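Local structure of uncharacterized protein (Bifidobacterium adolescentis ATCC 15703, 3CPG) at residues Gly28-Leu33 with Ile68-Arg73; Arg51-Thr56 with Pro116-Gly121; Asp34-Ala39 with Gly248-Ala253; Ala13-Asp18 with Arg59-Ile64. The protein probably binds pyridoxal 5'-phosphate and takes part in keeping the cellular supply of this cofactor in balance. All coordinates share one frame; numbering follows the deposited sequence.

Interaction 4 comes first along the chain: the start of helix 61-69 returns to segment 13-18, closing a loop that holds helix 19-42 and strand 51-55. Helix 19-42 then supplies two contacts in succession. Residues 28-33 meet the end of helix 61-69 in interaction 1, and residues 34-39 meet the start of helix 250-255 in interaction 3, which joins the early part of the chain to its C-terminal region. Interaction 2, between strands 51-55 and 113-119 of the barrel, is nested inside the loop that interaction 3 closes. Every other pair of contacts crosses. Leu52 links the barrel to the outer layer, packing on Val32 and Leu33 of interaction 1 and on Ile36 of interaction 3.

Interaction 1 of 4, residues Gly28-Leu33 with Ile68-Arg73; sequences GVHRVL and IDAGVR
Val29, on helix 19-42, lies against Ala70, near the C-terminal end of helix 61-69, the two CB atoms 3.7 Å apart. The valine uses both branches. Its CG1 stands anti to the backbone N (chi1 172°) and rests 3.6 Å from the carbonyl O of Ala70, whereas CG2 packs on the methyl of Ala70 and also reaches CG2 of Val72, at 3.9 Å. The Val29 and Val72 side chains cross at about a right angle. One turn further on, Leu33 sends CD1 to the same carbonyl at the longer distance of 4.3 Å. His30 brings the edge of its imidazole there too, with Ala70 O near the ring plane and 3.3 Å from NE2.

Gly71 ends the helix in a Schellman motif. At its phi of 134° a CB would jam against the carbonyl O of Ala70 and also crowd Leu33 CD1, which calls for glycine. Arg73 folds back on the turn: NH1 donates to Ile68 O and to Val72 O, each at 2.8 Å and each nearly in the guanidinium plane, although NH1 stands well above the carbonyl plane of Val72. Ile68 O also accepts from Gly71 N, so two donors grip it.

Val72 and Leu33 continue onto Leu52 of strand 51-55, placing the contact between two outer helices and the barrel wall. Helix 19-42 therefore meets the turn through aliphatic groups and the Ala70 carbonyl, while hydrogen bonds within residues 68-73 secure the turn. Cationic Arg73, bonded to Ile68 O in helix 61-69, probably also offsets part of the negative helix end.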
loop_
_atom_site.group_PDB
_atom_site.type_symbol
_atom_site.label_atom_id
_atom_site.label_comp_id
_atom_site.label_asym_id
_atom_site.label_seq_id
_atom_site.Cartn_x
_atom_site.Cartn_y
_atom_site.Cartn_z
ATOM N N GLY A 28 2.543 -4.442 -19.216
ATOM C CA GLY A 28 1.532 -4.313 -18.177
ATOM C C GLY A 28 1.745 -3.050 -17.366
ATOM O O GLY A 28 0.801 -2.294 -17.112
ATOM N N VAL A 29 2.989 -2.817 -16.953
ATOM C CA VAL A 29 3.322 -1.630 -16.175
ATOM C C VAL A 29 3.074 -0.371 -16.992
ATOM O O VAL A 29 2.514 0.600 -16.495
ATOM C CB VAL A 29 4.806 -1.629 -15.736
ATOM C CG1 VAL A 29 5.157 -0.288 -15.099
ATOM C CG2 VAL A 29 5.061 -2.752 -14.753
ATOM N N HIS A 30 3.494 -0.387 -18.251
ATOM C CA HIS A 30 3.305 0.778 -19.100
ATOM C C HIS A 30 1.827 1.086 -19.319
ATOM O O HIS A 30 1.430 2.249 -19.290
ATOM C CB HIS A 30 4.032 0.578 -20.433
ATOM C CG HIS A 30 5.525 0.577 -20.302
ATOM N ND1 HIS A 30 6.366 0.191 -21.323
ATOM C CD2 HIS A 30 6.326 0.937 -19.271
ATOM C CE1 HIS A 30 7.621 0.315 -20.928
ATOM N NE2 HIS A 30 7.624 0.767 -19.687
ATOM N N ARG A 31 1.011 0.053 -19.528
ATOM C CA ARG A 31 -0.424 0.261 -19.736
ATOM C C ARG A 31 -1.059 0.867 -18.488
ATOM O O ARG A 31 -1.892 1.769 -18.575
ATOM C CB ARG A 31 -1.138 -1.058 -20.063
ATOM C CG ARG A 31 -1.039 -1.501 -21.512
ATOM C CD ARG A 31 -2.130 -2.515 -21.840
ATOM N NE ARG A 31 -1.985 -3.754 -21.080
ATOM C CZ ARG A 31 -1.090 -4.697 -21.354
ATOM N NH1 ARG A 31 -0.256 -4.546 -22.375
ATOM N NH2 ARG A 31 -1.030 -5.793 -20.611
ATOM N N VAL A 32 -0.663 0.360 -17.327
ATOM C CA VAL A 32 -1.191 0.854 -16.063
ATOM C C VAL A 32 -0.762 2.294 -15.819
ATOM O O VAL A 32 -1.559 3.113 -15.366
ATOM C CB VAL A 32 -0.728 -0.030 -14.879
ATOM C CG1 VAL A 32 -1.082 0.637 -13.548
ATOM C CG2 VAL A 32 -1.400 -1.399 -14.967
ATOM N N LEU A 33 0.496 2.609 -16.114
ATOM C CA LEU A 33 0.973 3.973 -15.921
ATOM C C LEU A 33 0.191 4.916 -16.822
ATOM O O LEU A 33 -0.152 6.027 -16.414
ATOM C CB LEU A 33 2.466 4.079 -16.224
ATOM C CG LEU A 33 3.380 3.448 -15.175
ATOM C CD1 LEU A 33 4.829 3.552 -15.629
ATOM C CD2 LEU A 33 3.183 4.148 -13.835
ATOM N N ILE A 68 9.698 -3.334 -11.612
ATOM C CA ILE A 68 10.426 -2.163 -11.141
ATOM C C ILE A 68 11.240 -1.570 -12.282
ATOM O O ILE A 68 11.275 -0.354 -12.455
ATOM C CB ILE A 68 11.332 -2.528 -9.945
ATOM C CG1 ILE A 68 10.457 -2.688 -8.697
ATOM C CG2 ILE A 68 12.404 -1.456 -9.728
ATOM C CD1 ILE A 68 11.147 -3.375 -7.525
ATOM N N ASP A 69 11.875 -2.425 -13.077
ATOM C CA ASP A 69 12.665 -1.932 -14.196
ATOM C C ASP A 69 11.791 -1.213 -15.217
ATOM O O ASP A 69 12.271 -0.347 -15.954
ATOM C CB ASP A 69 13.419 -3.078 -14.878
ATOM C CG ASP A 69 14.630 -3.531 -14.084
ATOM O OD1 ASP A 69 15.234 -2.684 -13.393
ATOM O OD2 ASP A 69 14.988 -4.724 -14.164
ATOM N N ALA A 70 10.508 -1.569 -15.256
ATOM C CA ALA A 70 9.576 -0.960 -16.202
ATOM C C ALA A 70 8.985 0.356 -15.709
ATOM O O ALA A 70 8.260 1.023 -16.448
ATOM C CB ALA A 70 8.456 -1.932 -16.534
ATOM N N GLY A 71 9.275 0.722 -14.463
ATOM C CA GLY A 71 8.760 1.978 -13.945
ATOM C C GLY A 71 8.136 1.957 -12.561
ATOM O O GLY A 71 7.860 3.021 -11.997
ATOM N N VAL A 72 7.900 0.769 -12.011
ATOM C CA VAL A 72 7.304 0.667 -10.679
ATOM C C VAL A 72 8.288 1.143 -9.616
ATOM O O VAL A 72 9.456 0.763 -9.631
ATOM C CB VAL A 72 6.883 -0.781 -10.369
ATOM C CG1 VAL A 72 6.503 -0.905 -8.903
ATOM C CG2 VAL A 72 5.706 -1.172 -11.255
ATOM N N ARG A 73 7.812 1.974 -8.692
ATOM C CA ARG A 73 8.667 2.507 -7.639
ATOM C C ARG A 73 8.102 2.272 -6.240
ATOM O O ARG A 73 8.460 2.963 -5.293
ATOM C CB ARG A 73 8.897 4.001 -7.867
ATOM C CG ARG A 73 9.669 4.300 -9.143
ATOM C CD ARG A 73 11.131 3.870 -9.016
ATOM N NE ARG A 73 11.897 4.122 -10.236
ATOM C CZ ARG A 73 11.960 3.284 -11.266
ATOM N NH1 ARG A 73 11.305 2.132 -11.227
ATOM N NH2 ARG A 73 12.681 3.597 -12.335
#

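Interaction 2 of 4, residues Arg51-Thr56 with Pro116-Gly121; sequences RLLAAT and PFHLIG
Leu53 and Ile120 face each other from two segments that run 52° apart and are not hydrogen-bonded to one another; the closest CA atoms, those of Ala55 and Ile120, are 8.1 Å apart. The Leu53 and Ile120 side chains pass each other pointing opposite ways, with Leu53 CD1 4.0 Å from Ile120 CG2. In Ile120, chi1 of 63° sets CG1 between the backbone N and the carbonyl carbon, and from there CD1 extends to Ala55 CB at 4.1 Å.

This is the interior of the TIM barrel: strand 75-77 pairs with both strands 51-55 and 113-119, and the contact reaches across it. Ala55, at the C-terminal end of its strand, lies about 5 Å, side chain to side chain, from Lys57, the predicted attachment point of pyridoxal phosphate, which carries no cofactor here. A bound acetate, probably from the crystallisation liquor, is equally near Ala55.

Leu53 CD1 also approaches the imidazole of His118 obliquely, 4.2 Å from ND1, a nitrogen that is hydrogen-bonded to Glu139 of strand 137-141. Toward the start of strand 51-55, Arg51 crosses Pro116 at about a right angle, its NH1 4.1 Å from the proline CG, while its NH2 forms a salt bridge with Glu241.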
loop_
_atom_site.group_PDB
_atom_site.type_symbol
_atom_site.label_atom_id
_atom_site.label_comp_id
_atom_site.label_asym_id
_atom_site.label_seq_id
_atom_site.Cartn_x
_atom_site.Cartn_y
_atom_site.Cartn_z
ATOM N N ARG A 51 0.464 7.536 -7.030
ATOM C CA ARG A 51 1.614 6.647 -7.114
ATOM C C ARG A 51 1.136 5.223 -7.337
ATOM O O ARG A 51 0.094 4.810 -6.816
ATOM C CB ARG A 51 2.465 6.708 -5.841
ATOM C CG ARG A 51 3.317 7.960 -5.721
ATOM C CD ARG A 51 4.417 7.789 -4.684
ATOM N NE ARG A 51 3.887 7.680 -3.329
ATOM C CZ ARG A 51 4.616 7.364 -2.264
ATOM N NH1 ARG A 51 5.916 7.120 -2.392
ATOM N NH2 ARG A 51 4.049 7.298 -1.066
ATOM N N LEU A 52 1.899 4.477 -8.127
ATOM C CA LEU A 52 1.564 3.096 -8.425
ATOM C C LEU A 52 2.293 2.131 -7.505
ATOM O O LEU A 52 3.523 2.159 -7.410
ATOM C CB LEU A 52 1.926 2.767 -9.876
ATOM C CG LEU A 52 1.925 1.290 -10.286
ATOM C CD1 LEU A 52 0.524 0.685 -10.153
ATOM C CD2 LEU A 52 2.420 1.179 -11.723
ATOM N N LEU A 53 1.523 1.294 -6.816
ATOM C CA LEU A 53 2.084 0.270 -5.949
ATOM C C LEU A 53 1.766 -1.040 -6.640
ATOM O O LEU A 53 0.604 -1.326 -6.934
ATOM C CB LEU A 53 1.434 0.275 -4.556
ATOM C CG LEU A 53 1.780 -0.892 -3.605
ATOM C CD1 LEU A 53 1.403 -0.511 -2.198
ATOM C CD2 LEU A 53 1.038 -2.161 -3.974
ATOM N N ALA A 54 2.790 -1.831 -6.928
ATOM C CA ALA A 54 2.548 -3.109 -7.568
ATOM C C ALA A 54 2.282 -4.131 -6.470
ATOM O O ALA A 54 3.077 -4.262 -5.542
ATOM C CB ALA A 54 3.761 -3.524 -8.400
ATOM N N ALA A 55 1.145 -4.817 -6.557
ATOM C CA ALA A 55 0.791 -5.849 -5.586
ATOM C C ALA A 55 1.549 -7.061 -6.100
ATOM O O ALA A 55 1.190 -7.632 -7.128
ATOM C CB ALA A 55 -0.715 -6.104 -5.605
ATOM N N THR A 56 2.589 -7.453 -5.375
ATOM C CA THR A 56 3.450 -8.544 -5.813
ATOM C C THR A 56 3.193 -9.948 -5.277
ATOM O O THR A 56 4.024 -10.842 -5.456
ATOM C CB THR A 56 4.921 -8.168 -5.550
ATOM O OG1 THR A 56 5.079 -7.756 -4.184
ATOM C CG2 THR A 56 5.337 -7.015 -6.460
ATOM N N PRO A 116 9.373 2.251 -1.637
ATOM C CA PRO A 116 8.673 1.748 -0.450
ATOM C C PRO A 116 8.299 0.277 -0.597
ATOM O O PRO A 116 7.949 -0.178 -1.684
ATOM C CB PRO A 116 7.448 2.653 -0.365
ATOM C CG PRO A 116 7.963 3.947 -0.922
ATOM C CD PRO A 116 8.738 3.480 -2.138
ATOM N N PHE A 117 8.387 -0.462 0.505
ATOM C CA PHE A 117 8.043 -1.882 0.513
ATOM C C PHE A 117 6.956 -1.981 1.583
ATOM O O PHE A 117 7.249 -1.921 2.772
ATOM C CB PHE A 117 9.277 -2.716 0.897
ATOM C CG PHE A 117 9.127 -4.207 0.678
ATOM C CD1 PHE A 117 10.257 -5.018 0.614
ATOM C CD2 PHE A 117 7.873 -4.803 0.571
ATOM C CE1 PHE A 117 10.144 -6.404 0.448
ATOM C CE2 PHE A 117 7.748 -6.183 0.404
ATOM C CZ PHE A 117 8.886 -6.985 0.344
ATOM N N HIS A 118 5.705 -2.087 1.148
ATOM C CA HIS A 118 4.579 -2.166 2.072
ATOM C C HIS A 118 4.003 -3.556 2.245
ATOM O O HIS A 118 4.205 -4.438 1.415
ATOM C CB HIS A 118 3.424 -1.273 1.597
ATOM C CG HIS A 118 3.745 0.186 1.560
ATOM N ND1 HIS A 118 2.768 1.154 1.464
ATOM C CD2 HIS A 118 4.929 0.844 1.575
ATOM C CE1 HIS A 118 3.337 2.347 1.421
ATOM N NE2 HIS A 118 4.646 2.186 1.486
ATOM N N LEU A 119 3.290 -3.737 3.352
ATOM C CA LEU A 119 2.578 -4.979 3.607
ATOM C C LEU A 119 1.156 -4.485 3.399
ATOM O O LEU A 119 0.732 -3.528 4.050
ATOM C CB LEU A 119 2.736 -5.469 5.048
ATOM C CG LEU A 119 1.922 -6.757 5.262
ATOM C CD1 LEU A 119 2.588 -7.901 4.507
ATOM C CD2 LEU A 119 1.821 -7.096 6.734
ATOM N N ILE A 120 0.428 -5.104 2.477
ATOM C CA ILE A 120 -0.933 -4.675 2.205
ATOM C C ILE A 120 -1.967 -5.739 2.551
ATOM O O ILE A 120 -3.167 -5.511 2.409
ATOM C CB ILE A 120 -1.084 -4.248 0.728
ATOM C CG1 ILE A 120 -0.817 -5.437 -0.192
ATOM C CG2 ILE A 120 -0.094 -3.133 0.412
ATOM C CD1 ILE A 120 -0.984 -5.120 -1.675
ATOM N N GLY A 121 -1.495 -6.897 3.005
ATOM C CA GLY A 121 -2.397 -7.969 3.399
ATOM C C GLY A 121 -2.560 -7.939 4.910
ATOM O O GLY A 121 -1.804 -7.251 5.597
#

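Interaction 3 of 4, residues Asp34-Ala39 with Gly248-Ala253; sequences DRIAAA and GDMELA
Arg35 grips the carboxylate of Glu251 side-on in a two-pronged salt bridge. NE donates to OE2 and NH2 to OE1, both at 3.0 Å and both nearly straight, each meeting the syn lone pair of its oxygen. Guanidinium and carboxylate are only 9° from coplanar. A weak third bond runs from NH2 to OE2, and NH2 also reaches the carbonyl O of Thr247, just before helix 250-255.

A water adds to this grip, donating to Glu251 OE2 at 2.8 Å and to the backbone O of Arg35 at 2.7 Å. A second water spans Ala39 O and Glu251 O, though its bond to the latter is weak.

Selenomethionine Met250 covers one face of the guanidinium: its chain bends at chi3 (89°), putting CE 3.7 Å above the plane and over its centre. On the barrel side, where both residues pack on strand 260-263, Met250 SE lies 4.3 Å from Ile36 CG1. Ala39 CB sits on the backbone of Glu251, 4.3 Å from CA.

Helix 19-42 is thus joined to the first turn of helix 250-255 by a bidentate salt bridge, with Met250 over one face of the guanidinium and two bridging waters nearby. Held at its edge and covered on a face, the guanidinium should have little freedom to rotate.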
loop_
_atom_site.group_PDB
_atom_site.type_symbol
_atom_site.label_atom_id
_atom_site.label_comp_id
_atom_site.label_asym_id
_atom_site.label_seq_id
_atom_site.Cartn_x
_atom_site.Cartn_y
_atom_site.Cartn_z
ATOM N N ASP A 34 -0.092 4.471 -18.046
ATOM C CA ASP A 34 -0.857 5.291 -18.976
ATOM C C ASP A 34 -2.277 5.478 -18.446
ATOM O O ASP A 34 -2.838 6.567 -18.535
ATOM C CB ASP A 34 -0.911 4.651 -20.371
ATOM C CG ASP A 34 0.429 4.687 -21.091
ATOM O OD1 ASP A 34 1.291 5.516 -20.732
ATOM O OD2 ASP A 34 0.612 3.891 -22.035
ATOM N N ARG A 35 -2.858 4.415 -17.894
ATOM C CA ARG A 35 -4.212 4.499 -17.346
ATOM C C ARG A 35 -4.242 5.487 -16.190
ATOM O O ARG A 35 -5.177 6.278 -16.057
ATOM C CB ARG A 35 -4.689 3.128 -16.856
ATOM C CG ARG A 35 -5.079 2.173 -17.966
ATOM C CD ARG A 35 -5.452 0.806 -17.413
ATOM N NE ARG A 35 -6.596 0.868 -16.507
ATOM C CZ ARG A 35 -7.092 -0.183 -15.863
ATOM N NH1 ARG A 35 -6.542 -1.379 -16.021
ATOM N NH2 ARG A 35 -8.150 -0.042 -15.072
ATOM N N ILE A 36 -3.221 5.435 -15.343
ATOM C CA ILE A 36 -3.147 6.351 -14.216
ATOM C C ILE A 36 -3.099 7.784 -14.740
ATOM O O ILE A 36 -3.846 8.645 -14.275
ATOM C CB ILE A 36 -1.906 6.047 -13.340
ATOM C CG1 ILE A 36 -2.089 4.674 -12.679
ATOM C CG2 ILE A 36 -1.715 7.137 -12.282
ATOM C CD1 ILE A 36 -0.892 4.195 -11.871
ATOM N N ALA A 37 -2.232 8.038 -15.716
ATOM C CA ALA A 37 -2.117 9.373 -16.296
ATOM C C ALA A 37 -3.451 9.821 -16.897
ATOM O O ALA A 37 -3.878 10.958 -16.694
ATOM C CB ALA A 37 -1.032 9.390 -17.365
ATOM N N ALA A 38 -4.112 8.926 -17.626
ATOM C CA ALA A 38 -5.396 9.256 -18.241
ATOM C C ALA A 38 -6.449 9.557 -17.174
ATOM O O ALA A 38 -7.281 10.451 -17.343
ATOM C CB ALA A 38 -5.868 8.104 -19.137
ATOM N N ALA A 39 -6.404 8.810 -16.072
ATOM C CA ALA A 39 -7.357 8.999 -14.981
ATOM C C ALA A 39 -7.134 10.337 -14.290
ATOM O O ALA A 39 -8.087 11.016 -13.923
ATOM C CB ALA A 39 -7.231 7.866 -13.974
ATOM N N GLY A 248 -9.509 -3.317 -11.199
ATOM C CA GLY A 248 -10.866 -3.105 -11.672
ATOM C C GLY A 248 -11.552 -1.782 -11.390
ATOM O O GLY A 248 -12.562 -1.467 -12.024
ATOM N N ASP A 249 -11.018 -0.994 -10.464
ATOM C CA ASP A 249 -11.663 0.270 -10.132
ATOM C C ASP A 249 -10.712 1.441 -9.907
ATOM O O ASP A 249 -11.093 2.423 -9.265
ATOM C CB ASP A 249 -12.527 0.083 -8.880
ATOM C CG ASP A 249 -11.714 -0.361 -7.677
ATOM O OD1 ASP A 249 -10.472 -0.278 -7.753
ATOM O OD2 ASP A 249 -12.303 -0.781 -6.655
HETATM N N MSE A 250 -9.493 1.368 -10.435
HETATM C CA MSE A 250 -8.551 2.464 -10.210
HETATM C C MSE A 250 -8.996 3.819 -10.777
HETATM O O MSE A 250 -8.696 4.865 -10.196
HETATM C CB MSE A 250 -7.150 2.108 -10.733
HETATM C CG MSE A 250 -7.024 1.948 -12.231
HETATM SE SE MSE A 250 -5.167 1.699 -12.757
HETATM C CE MSE A 250 -5.089 -0.204 -12.615
ATOM N N GLU A 251 -9.705 3.814 -11.901
ATOM C CA GLU A 251 -10.176 5.070 -12.482
ATOM C C GLU A 251 -11.087 5.791 -11.485
ATOM O O GLU A 251 -10.957 6.994 -11.269
ATOM C CB GLU A 251 -10.952 4.815 -13.782
ATOM C CG GLU A 251 -10.107 4.609 -15.035
ATOM C CD GLU A 251 -9.317 3.318 -15.026
ATOM O OE1 GLU A 251 -9.733 2.359 -14.339
ATOM O OE2 GLU A 251 -8.288 3.258 -15.730
ATOM N N LEU A 252 -12.008 5.050 -10.875
ATOM C CA LEU A 252 -12.932 5.631 -9.904
ATOM C C LEU A 252 -12.192 6.097 -8.647
ATOM O O LEU A 252 -12.491 7.152 -8.087
ATOM C CB LEU A 252 -14.001 4.604 -9.519
ATOM C CG LEU A 252 -14.927 4.125 -10.641
ATOM C CD1 LEU A 252 -15.765 2.955 -10.150
ATOM C CD2 LEU A 252 -15.816 5.273 -11.099
ATOM N N ALA A 253 -11.221 5.306 -8.210
ATOM C CA ALA A 253 -10.448 5.653 -7.026
ATOM C C ALA A 253 -9.715 6.963 -7.265
ATOM O O ALA A 253 -9.698 7.844 -6.411
ATOM C CB ALA A 253 -9.442 4.547 -6.711
HETATM O O HOH W 1 -7.489 5.460 -17.243
HETATM O O HOH W 2 -10.625 9.714 -13.159
#

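Interaction 4 of 4, residues Ala13-Asp18 with Arg59-Ile64; sequences ANEVID and RDIGEI
Asp60, the N-cap of helix 61-69, forms a capping box with Glu63 and is gripped from outside by Asn14. Within the box Glu63 N donates to Asp60 OD1 at 2.8 Å, and Asp60 N donates in return to Glu63 OE1, also at 2.8 Å. A chi1 of 62° in Asp60 sets CG between the backbone N and the carbonyl carbon, from where the carboxylate turns OD1 to Glu63 N and OD2 to Asn14. The latter oxygen takes an almost straight bond (176°) from Asn14 ND2 at 3.1 Å. This donor arrives from above the carboxylate plane, and the amide is turned 75° against it. Asn14 ND2 also donates to Val16 O at 2.9 Å, tying the amide to its own segment.

The backbone joins in: Gly62 N donates to Asn14 O at 3.0 Å, on a lone pair in the carbonyl plane. Having no side chain, Gly62 allows close passage, and its CA lies 4.0 Å from that of Glu15. Glu15 runs beside Ile61, CG to CG2 3.7 Å, before its carboxylate goes on to Arg92 and Arg93 of helix 80-96. Ile17 closes over the helix turn, CD1 reaching Gly62 O at 3.7 Å and CG2 touching Glu63 CG.

Glu63 is also engaged by Lys10 and Arg21. The first turn of helix 61-69 is therefore capped from within by its own acidic residues, while the segment preceding helix 19-42 supplies both a backbone acceptor and a side-chain donor to fasten itself there.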
loop_
_atom_site.group_PDB
_atom_site.type_symbol
_atom_site.label_atom_id
_atom_site.label_comp_id
_atom_site.label_asym_id
_atom_site.label_seq_id
_atom_site.Cartn_x
_atom_site.Cartn_y
_atom_site.Cartn_z
ATOM N N ALA A 13 11.693 -17.123 -4.818
ATOM C CA ALA A 13 13.041 -16.568 -4.784
ATOM C C ALA A 13 13.695 -16.600 -6.162
ATOM O O ALA A 13 14.808 -16.106 -6.336
ATOM C CB ALA A 13 13.895 -17.338 -3.779
ATOM N N ASN A 14 13.010 -17.188 -7.139
ATOM C CA ASN A 14 13.552 -17.249 -8.491
ATOM C C ASN A 14 13.806 -15.829 -8.974
ATOM O O ASN A 14 12.940 -14.964 -8.853
ATOM C CB ASN A 14 12.578 -17.942 -9.439
ATOM C CG ASN A 14 13.048 -17.888 -10.875
ATOM O OD1 ASN A 14 14.164 -18.309 -11.186
ATOM N ND2 ASN A 14 12.203 -17.365 -11.759
ATOM N N GLU A 15 14.987 -15.598 -9.541
ATOM C CA GLU A 15 15.374 -14.271 -9.999
ATOM C C GLU A 15 15.410 -14.044 -11.506
ATOM O O GLU A 15 15.641 -12.922 -11.957
ATOM C CB GLU A 15 16.745 -13.919 -9.422
ATOM C CG GLU A 15 16.777 -13.856 -7.901
ATOM C CD GLU A 15 17.889 -12.962 -7.395
ATOM O OE1 GLU A 15 18.153 -11.929 -8.049
ATOM O OE2 GLU A 15 18.482 -13.280 -6.343
ATOM N N VAL A 16 15.178 -15.096 -12.281
ATOM C CA VAL A 16 15.232 -14.984 -13.730
ATOM C C VAL A 16 13.974 -15.461 -14.443
ATOM O O VAL A 16 13.488 -16.560 -14.186
ATOM C CB VAL A 16 16.433 -15.786 -14.277
ATOM C CG1 VAL A 16 16.433 -15.767 -15.796
ATOM C CG2 VAL A 16 17.728 -15.214 -13.727
ATOM N N ILE A 17 13.457 -14.627 -15.340
ATOM C CA ILE A 17 12.271 -14.966 -16.120
ATOM C C ILE A 17 12.635 -14.908 -17.599
ATOM O O ILE A 17 13.645 -14.311 -17.971
ATOM C CB ILE A 17 11.099 -13.991 -15.835
ATOM C CG1 ILE A 17 11.527 -12.548 -16.103
ATOM C CG2 ILE A 17 10.646 -14.144 -14.395
ATOM C CD1 ILE A 17 10.404 -11.538 -15.915
ATOM N N ASP A 18 11.826 -15.535 -18.446
ATOM C CA ASP A 18 12.122 -15.532 -19.873
ATOM C C ASP A 18 11.753 -14.204 -20.529
ATOM O O ASP A 18 11.001 -13.406 -19.967
ATOM C CB ASP A 18 11.421 -16.701 -20.575
ATOM C CG ASP A 18 9.915 -16.649 -20.450
ATOM O OD1 ASP A 18 9.314 -15.647 -20.878
ATOM O OD2 ASP A 18 9.325 -17.622 -19.931
ATOM N N ARG A 59 4.220 -13.501 -6.922
ATOM C CA ARG A 59 5.164 -13.253 -8.009
ATOM C C ARG A 59 6.579 -13.463 -7.482
ATOM O O ARG A 59 6.850 -13.192 -6.314
ATOM C CB ARG A 59 5.013 -11.821 -8.530
ATOM C CG ARG A 59 3.574 -11.393 -8.771
ATOM C CD ARG A 59 2.832 -12.326 -9.728
ATOM N NE ARG A 59 1.424 -11.939 -9.816
ATOM C CZ ARG A 59 0.537 -12.474 -10.650
ATOM N NH1 ARG A 59 0.894 -13.434 -11.494
ATOM N NH2 ARG A 59 -0.720 -12.044 -10.633
ATOM N N ASP A 60 7.482 -13.952 -8.331
ATOM C CA ASP A 60 8.852 -14.162 -7.873
ATOM C C ASP A 60 9.719 -12.926 -8.074
ATOM O O ASP A 60 9.285 -11.939 -8.665
ATOM C CB ASP A 60 9.500 -15.383 -8.551
ATOM C CG ASP A 60 9.617 -15.244 -10.056
ATOM O OD1 ASP A 60 9.838 -14.122 -10.552
ATOM O OD2 ASP A 60 9.515 -16.283 -10.744
ATOM N N ILE A 61 10.943 -12.986 -7.563
ATOM C CA ILE A 61 11.879 -11.869 -7.658
ATOM C C ILE A 61 12.111 -11.401 -9.091
ATOM O O ILE A 61 12.180 -10.199 -9.356
ATOM C CB ILE A 61 13.230 -12.244 -6.999
ATOM C CG1 ILE A 61 13.018 -12.429 -5.495
ATOM C CG2 ILE A 61 14.276 -11.168 -7.261
ATOM C CD1 ILE A 61 14.280 -12.773 -4.712
ATOM N N GLY A 62 12.232 -12.344 -10.016
ATOM C CA GLY A 62 12.447 -11.966 -11.401
ATOM C C GLY A 62 11.287 -11.146 -11.935
ATOM O O GLY A 62 11.483 -10.137 -12.617
ATOM N N GLU A 63 10.070 -11.584 -11.626
ATOM C CA GLU A 63 8.864 -10.894 -12.070
ATOM C C GLU A 63 8.767 -9.494 -11.467
ATOM O O GLU A 63 8.483 -8.516 -12.158
ATOM C CB GLU A 63 7.622 -11.696 -11.666
ATOM C CG GLU A 63 7.438 -12.989 -12.442
ATOM C CD GLU A 63 6.236 -13.787 -11.965
ATOM O OE1 GLU A 63 6.298 -14.358 -10.856
ATOM O OE2 GLU A 63 5.226 -13.836 -12.698
ATOM N N ILE A 64 8.986 -9.406 -10.164
ATOM C CA ILE A 64 8.904 -8.121 -9.479
ATOM C C ILE A 64 9.931 -7.131 -10.010
ATOM O O ILE A 64 9.619 -5.958 -10.216
ATOM C CB ILE A 64 9.101 -8.296 -7.960
ATOM C CG1 ILE A 64 7.996 -9.202 -7.411
ATOM C CG2 ILE A 64 9.087 -6.933 -7.261
ATOM C CD1 ILE A 64 8.178 -9.588 -5.960
#